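Local coordinates for protein UDP-glucose 6-dehydrogenase (PDB 3VTF) that probably oxidises UDP-glucose to UDP-glucuronate in two NAD(+)-dependent steps, and binds UDP-glucose between two alpha/beta domains, at residues A[246-257]-A[433-444]. Sequence-based numbering, arbitrary orientation.
Sequences GLLAKRLGVDTY and REAKIYEGVAWA
Lys250 reaches across the C-terminal tail, its chain extended with CG anti to the backbone N (chi1 -177°) and passing over the Trp443 carbonyl. A bend at the last torsion turns Lys250 NZ onto two acceptors, Glu439 OE1 at 2.7 Å, in a salt bridge, and Gly440 O at 2.8 Å on an in-plane lone pair. Glu439, which crosses the lysine at about a right angle, keeps its other oxygen for Arg327. Were Lys250 an alanine, Glu439 OE1 and Gly440 O would probably lose the donor they share, and the aliphatic cover over the Trp443 carbonyl would go. Thr256 OG1 donates to Ala442 O (2.6 Å), again in the carbonyl plane. Next to it, Tyr257 turns its ring edge to the six-membered ring of Trp443, a T-shaped pair with planes at 86°. The terminal residue is held by Ala444 N bonding to Val254 O (3.0 Å), while Arg433 grips its carboxylate end-on with NH1 and NH2; Asp255 OD2, hydrogen-bonded to Tyr428 OH, adds a long salt bridge to Arg433 NH1. The contact joins the chain's C-terminus, just past edge strand 437-440 of the UDP-binding domain's parallel sheet, to the end of helix 221-251, the turn after it and the start of helix 256-264, with helix 304-328 packing against both segments.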
loop_
_atom_site.group_PDB
_atom_site.type_symbol
_atom_site.label_atom_id
_atom_site.label_comp_id
_atom_site.label_asym_id
_atom_site.label_seq_id
_atom_site.Cartn_x
_atom_site.Cartn_y
_atom_site.Cartn_z
ATOM N N GLY A 246 0.168 5.176 -13.106
ATOM C CA GLY A 246 -0.341 4.883 -14.453
ATOM C C GLY A 246 -0.427 6.098 -15.375
ATOM O O GLY A 246 -0.089 6.018 -16.571
ATOM N N LEU A 247 -0.812 7.250 -14.810
ATOM C CA LEU A 247 -0.808 8.455 -15.658
ATOM C C LEU A 247 0.576 8.727 -16.178
ATOM O O LEU A 247 0.738 9.192 -17.319
ATOM C CB LEU A 247 -1.349 9.665 -14.809
ATOM C CG LEU A 247 -2.802 9.533 -14.408
ATOM C CD1 LEU A 247 -3.180 10.652 -13.353
ATOM C CD2 LEU A 247 -3.716 9.594 -15.623
ATOM N N LEU A 248 1.591 8.505 -15.316
ATOM C CA LEU A 248 2.954 8.666 -15.660
ATOM C C LEU A 248 3.449 7.624 -16.629
ATOM O O LEU A 248 4.139 7.956 -17.662
ATOM C CB LEU A 248 3.852 8.795 -14.370
ATOM C CG LEU A 248 5.383 8.745 -14.594
ATOM C CD1 LEU A 248 5.816 9.958 -15.481
ATOM C CD2 LEU A 248 6.065 8.946 -13.247
ATOM N N ALA A 249 3.090 6.363 -16.390
ATOM C CA ALA A 249 3.501 5.287 -17.294
ATOM C C ALA A 249 2.972 5.584 -18.710
ATOM O O ALA A 249 3.682 5.350 -19.682
ATOM C CB ALA A 249 2.994 3.926 -16.810
ATOM N N LYS A 250 1.704 5.988 -18.785
ATOM C CA LYS A 250 1.023 6.317 -20.038
ATOM C C LYS A 250 1.851 7.434 -20.789
ATOM O O LYS A 250 2.144 7.292 -21.959
ATOM C CB LYS A 250 -0.407 6.837 -19.815
ATOM C CG LYS A 250 -1.186 7.124 -21.130
ATOM C CD LYS A 250 -2.655 7.576 -20.802
ATOM C CE LYS A 250 -3.441 7.863 -22.104
ATOM N NZ LYS A 250 -3.407 6.643 -22.971
ATOM N N ARG A 251 2.248 8.500 -20.116
ATOM C CA ARG A 251 3.110 9.514 -20.750
ATOM C C ARG A 251 4.428 8.952 -21.235
ATOM O O ARG A 251 5.015 9.435 -22.205
ATOM C CB ARG A 251 3.451 10.613 -19.792
ATOM C CG ARG A 251 2.248 11.334 -19.293
ATOM C CD ARG A 251 1.463 12.100 -20.366
ATOM N NE ARG A 251 0.768 13.191 -19.663
ATOM C CZ ARG A 251 1.372 14.329 -19.361
ATOM N NH1 ARG A 251 2.628 14.494 -19.782
ATOM N NH2 ARG A 251 0.733 15.295 -18.702
ATOM N N LEU A 252 4.894 7.876 -20.609
ATOM C CA LEU A 252 6.170 7.318 -20.960
ATOM C C LEU A 252 6.001 6.299 -22.068
ATOM O O LEU A 252 6.994 5.697 -22.449
ATOM C CB LEU A 252 6.852 6.623 -19.704
ATOM C CG LEU A 252 7.216 7.665 -18.640
ATOM C CD1 LEU A 252 7.514 6.970 -17.281
ATOM C CD2 LEU A 252 8.373 8.612 -19.128
ATOM N N GLY A 253 4.774 5.973 -22.419
ATOM C CA GLY A 253 4.479 4.891 -23.412
ATOM C C GLY A 253 4.696 3.522 -22.850
ATOM O O GLY A 253 5.059 2.625 -23.575
ATOM N N VAL A 254 4.470 3.338 -21.551
ATOM C CA VAL A 254 4.752 2.095 -20.848
ATOM C C VAL A 254 3.470 1.426 -20.316
ATOM O O VAL A 254 2.463 2.117 -20.029
ATOM C CB VAL A 254 5.654 2.512 -19.595
ATOM C CG1 VAL A 254 5.450 1.636 -18.390
ATOM C CG2 VAL A 254 7.113 2.657 -20.036
ATOM N N ASP A 255 3.565 0.117 -20.058
ATOM C CA ASP A 255 2.424 -0.694 -19.632
ATOM C C ASP A 255 2.426 -0.771 -18.064
ATOM O O ASP A 255 3.217 -1.466 -17.446
ATOM C CB ASP A 255 2.454 -2.106 -20.256
ATOM C CG ASP A 255 1.181 -2.917 -19.902
ATOM O OD1 ASP A 255 0.593 -2.805 -18.796
ATOM O OD2 ASP A 255 0.656 -3.572 -20.783
ATOM N N THR A 256 1.535 -0.013 -17.467
ATOM C CA THR A 256 1.484 0.078 -15.964
ATOM C C THR A 256 1.225 -1.295 -15.305
ATOM O O THR A 256 1.708 -1.563 -14.207
ATOM C CB THR A 256 0.240 0.918 -15.690
ATOM O OG1 THR A 256 0.444 2.213 -16.326
ATOM C CG2 THR A 256 0.021 1.121 -14.166
ATOM N N TYR A 257 0.430 -2.151 -15.963
ATOM C CA TYR A 257 0.177 -3.489 -15.359
ATOM C C TYR A 257 1.421 -4.335 -15.316
ATOM O O TYR A 257 1.699 -5.039 -14.304
ATOM C CB TYR A 257 -0.963 -4.181 -16.104
ATOM C CG TYR A 257 -2.335 -3.778 -15.599
ATOM C CD1 TYR A 257 -3.136 -4.689 -14.895
ATOM C CD2 TYR A 257 -2.828 -2.544 -15.834
ATOM C CE1 TYR A 257 -4.435 -4.314 -14.408
ATOM C CE2 TYR A 257 -4.092 -2.146 -15.377
ATOM C CZ TYR A 257 -4.855 -3.042 -14.620
ATOM O OH TYR A 257 -6.099 -2.659 -14.248
ATOM N N ARG A 433 -6.753 -3.933 -27.733
ATOM C CA ARG A 433 -5.582 -3.362 -28.383
ATOM C C ARG A 433 -5.646 -3.489 -29.915
ATOM O O ARG A 433 -4.931 -2.815 -30.628
ATOM C CB ARG A 433 -4.316 -4.003 -27.860
ATOM C CG ARG A 433 -3.882 -3.493 -26.521
ATOM C CD ARG A 433 -2.395 -3.581 -26.321
ATOM N NE ARG A 433 -2.047 -3.211 -24.961
ATOM C CZ ARG A 433 -1.604 -2.019 -24.598
ATOM N NH1 ARG A 433 -1.318 -1.789 -23.337
ATOM N NH2 ARG A 433 -1.437 -1.070 -25.489
ATOM N N GLU A 434 -6.489 -4.386 -30.386
ATOM C CA GLU A 434 -6.743 -4.580 -31.804
ATOM C C GLU A 434 -7.505 -3.407 -32.436
ATOM O O GLU A 434 -7.646 -3.341 -33.635
ATOM C CB GLU A 434 -7.479 -5.900 -32.043
ATOM C CG GLU A 434 -8.976 -5.815 -31.918
ATOM C CD GLU A 434 -9.628 -7.161 -31.715
ATOM O OE1 GLU A 434 -8.909 -8.155 -31.657
ATOM O OE2 GLU A 434 -10.854 -7.220 -31.625
ATOM N N ALA A 435 -8.038 -2.526 -31.600
ATOM C CA ALA A 435 -8.808 -1.329 -32.019
ATOM C C ALA A 435 -8.059 -0.455 -32.988
ATOM O O ALA A 435 -6.845 -0.499 -32.980
ATOM C CB ALA A 435 -9.165 -0.510 -30.789
ATOM N N LYS A 436 -8.747 0.384 -33.758
ATOM C CA LYS A 436 -8.009 1.379 -34.609
ATOM C C LYS A 436 -7.204 2.361 -33.752
ATOM O O LYS A 436 -6.063 2.706 -34.037
ATOM C CB LYS A 436 -9.007 2.192 -35.438
ATOM C CG LYS A 436 -8.290 3.256 -36.330
ATOM C CD LYS A 436 -9.269 4.011 -37.260
ATOM C CE LYS A 436 -10.183 4.995 -36.566
ATOM N NZ LYS A 436 -11.579 4.508 -36.326
ATOM N N ILE A 437 -7.855 2.874 -32.704
ATOM C CA ILE A 437 -7.139 3.746 -31.725
ATOM C C ILE A 437 -7.396 3.088 -30.309
ATOM O O ILE A 437 -8.536 2.827 -29.967
ATOM C CB ILE A 437 -7.628 5.187 -31.831
ATOM C CG1 ILE A 437 -7.165 5.856 -33.177
ATOM C CG2 ILE A 437 -7.045 6.027 -30.704
ATOM C CD1 ILE A 437 -7.895 7.179 -33.492
ATOM N N TYR A 438 -6.332 2.712 -29.598
ATOM C CA TYR A 438 -6.431 2.167 -28.268
ATOM C C TYR A 438 -5.834 3.217 -27.306
ATOM O O TYR A 438 -4.622 3.516 -27.404
ATOM C CB TYR A 438 -5.657 0.868 -28.213
ATOM C CG TYR A 438 -5.692 0.247 -26.820
ATOM C CD1 TYR A 438 -6.844 -0.428 -26.355
ATOM C CD2 TYR A 438 -4.598 0.409 -25.956
ATOM C CE1 TYR A 438 -6.885 -0.959 -25.079
ATOM C CE2 TYR A 438 -4.657 -0.083 -24.644
ATOM C CZ TYR A 438 -5.807 -0.822 -24.254
ATOM O OH TYR A 438 -5.844 -1.321 -22.951
ATOM N N GLU A 439 -6.650 3.758 -26.382
ATOM C CA GLU A 439 -6.109 4.590 -25.333
ATOM C C GLU A 439 -6.353 3.895 -23.959
ATOM O O GLU A 439 -7.454 3.848 -23.529
ATOM C CB GLU A 439 -6.847 5.892 -25.351
ATOM C CG GLU A 439 -6.514 6.810 -26.515
ATOM C CD GLU A 439 -5.181 7.512 -26.373
ATOM O OE1 GLU A 439 -4.494 7.365 -25.311
ATOM O OE2 GLU A 439 -4.783 8.171 -27.369
ATOM N N GLY A 440 -5.315 3.465 -23.279
ATOM C CA GLY A 440 -5.469 3.011 -21.878
ATOM C C GLY A 440 -5.720 4.231 -20.992
ATOM O O GLY A 440 -5.131 5.313 -21.189
ATOM N N VAL A 441 -6.604 4.088 -20.023
ATOM C CA VAL A 441 -6.939 5.244 -19.184
ATOM C C VAL A 441 -5.724 5.580 -18.301
ATOM O O VAL A 441 -5.543 6.746 -17.962
ATOM C CB VAL A 441 -8.191 5.005 -18.281
ATOM C CG1 VAL A 441 -8.479 6.245 -17.467
ATOM C CG2 VAL A 441 -9.409 4.858 -19.194
ATOM N N ALA A 442 -4.906 4.566 -17.953
ATOM C CA ALA A 442 -3.782 4.769 -17.041
ATOM C C ALA A 442 -2.639 3.875 -17.416
ATOM O O ALA A 442 -1.864 3.313 -16.568
ATOM C CB ALA A 442 -4.305 4.456 -15.615
ATOM N N TRP A 443 -2.470 3.667 -18.725
ATOM C CA TRP A 443 -1.289 2.950 -19.196
ATOM C C TRP A 443 -1.222 3.279 -20.690
ATOM O O TRP A 443 -2.201 3.775 -21.292
ATOM C CB TRP A 443 -1.408 1.407 -19.034
ATOM C CG TRP A 443 -2.737 0.858 -19.543
ATOM C CD1 TRP A 443 -3.032 0.351 -20.809
ATOM C CD2 TRP A 443 -4.019 0.823 -18.829
ATOM N NE1 TRP A 443 -4.364 -0.036 -20.889
ATOM C CE2 TRP A 443 -5.005 0.256 -19.759
ATOM C CE3 TRP A 443 -4.406 1.127 -17.523
ATOM C CZ2 TRP A 443 -6.327 0.047 -19.403
ATOM C CZ3 TRP A 443 -5.756 0.978 -17.177
ATOM C CH2 TRP A 443 -6.696 0.401 -18.083
ATOM N N ALA A 444 -0.088 2.960 -21.285
ATOM C CA ALA A 444 0.007 2.982 -22.773
ATOM C C ALA A 444 -0.324 1.601 -23.282
ATOM O O ALA A 444 -0.117 0.574 -22.577
ATOM C CB ALA A 444 1.413 3.365 -23.155
ATOM O OXT ALA A 444 -0.830 1.457 -24.415
#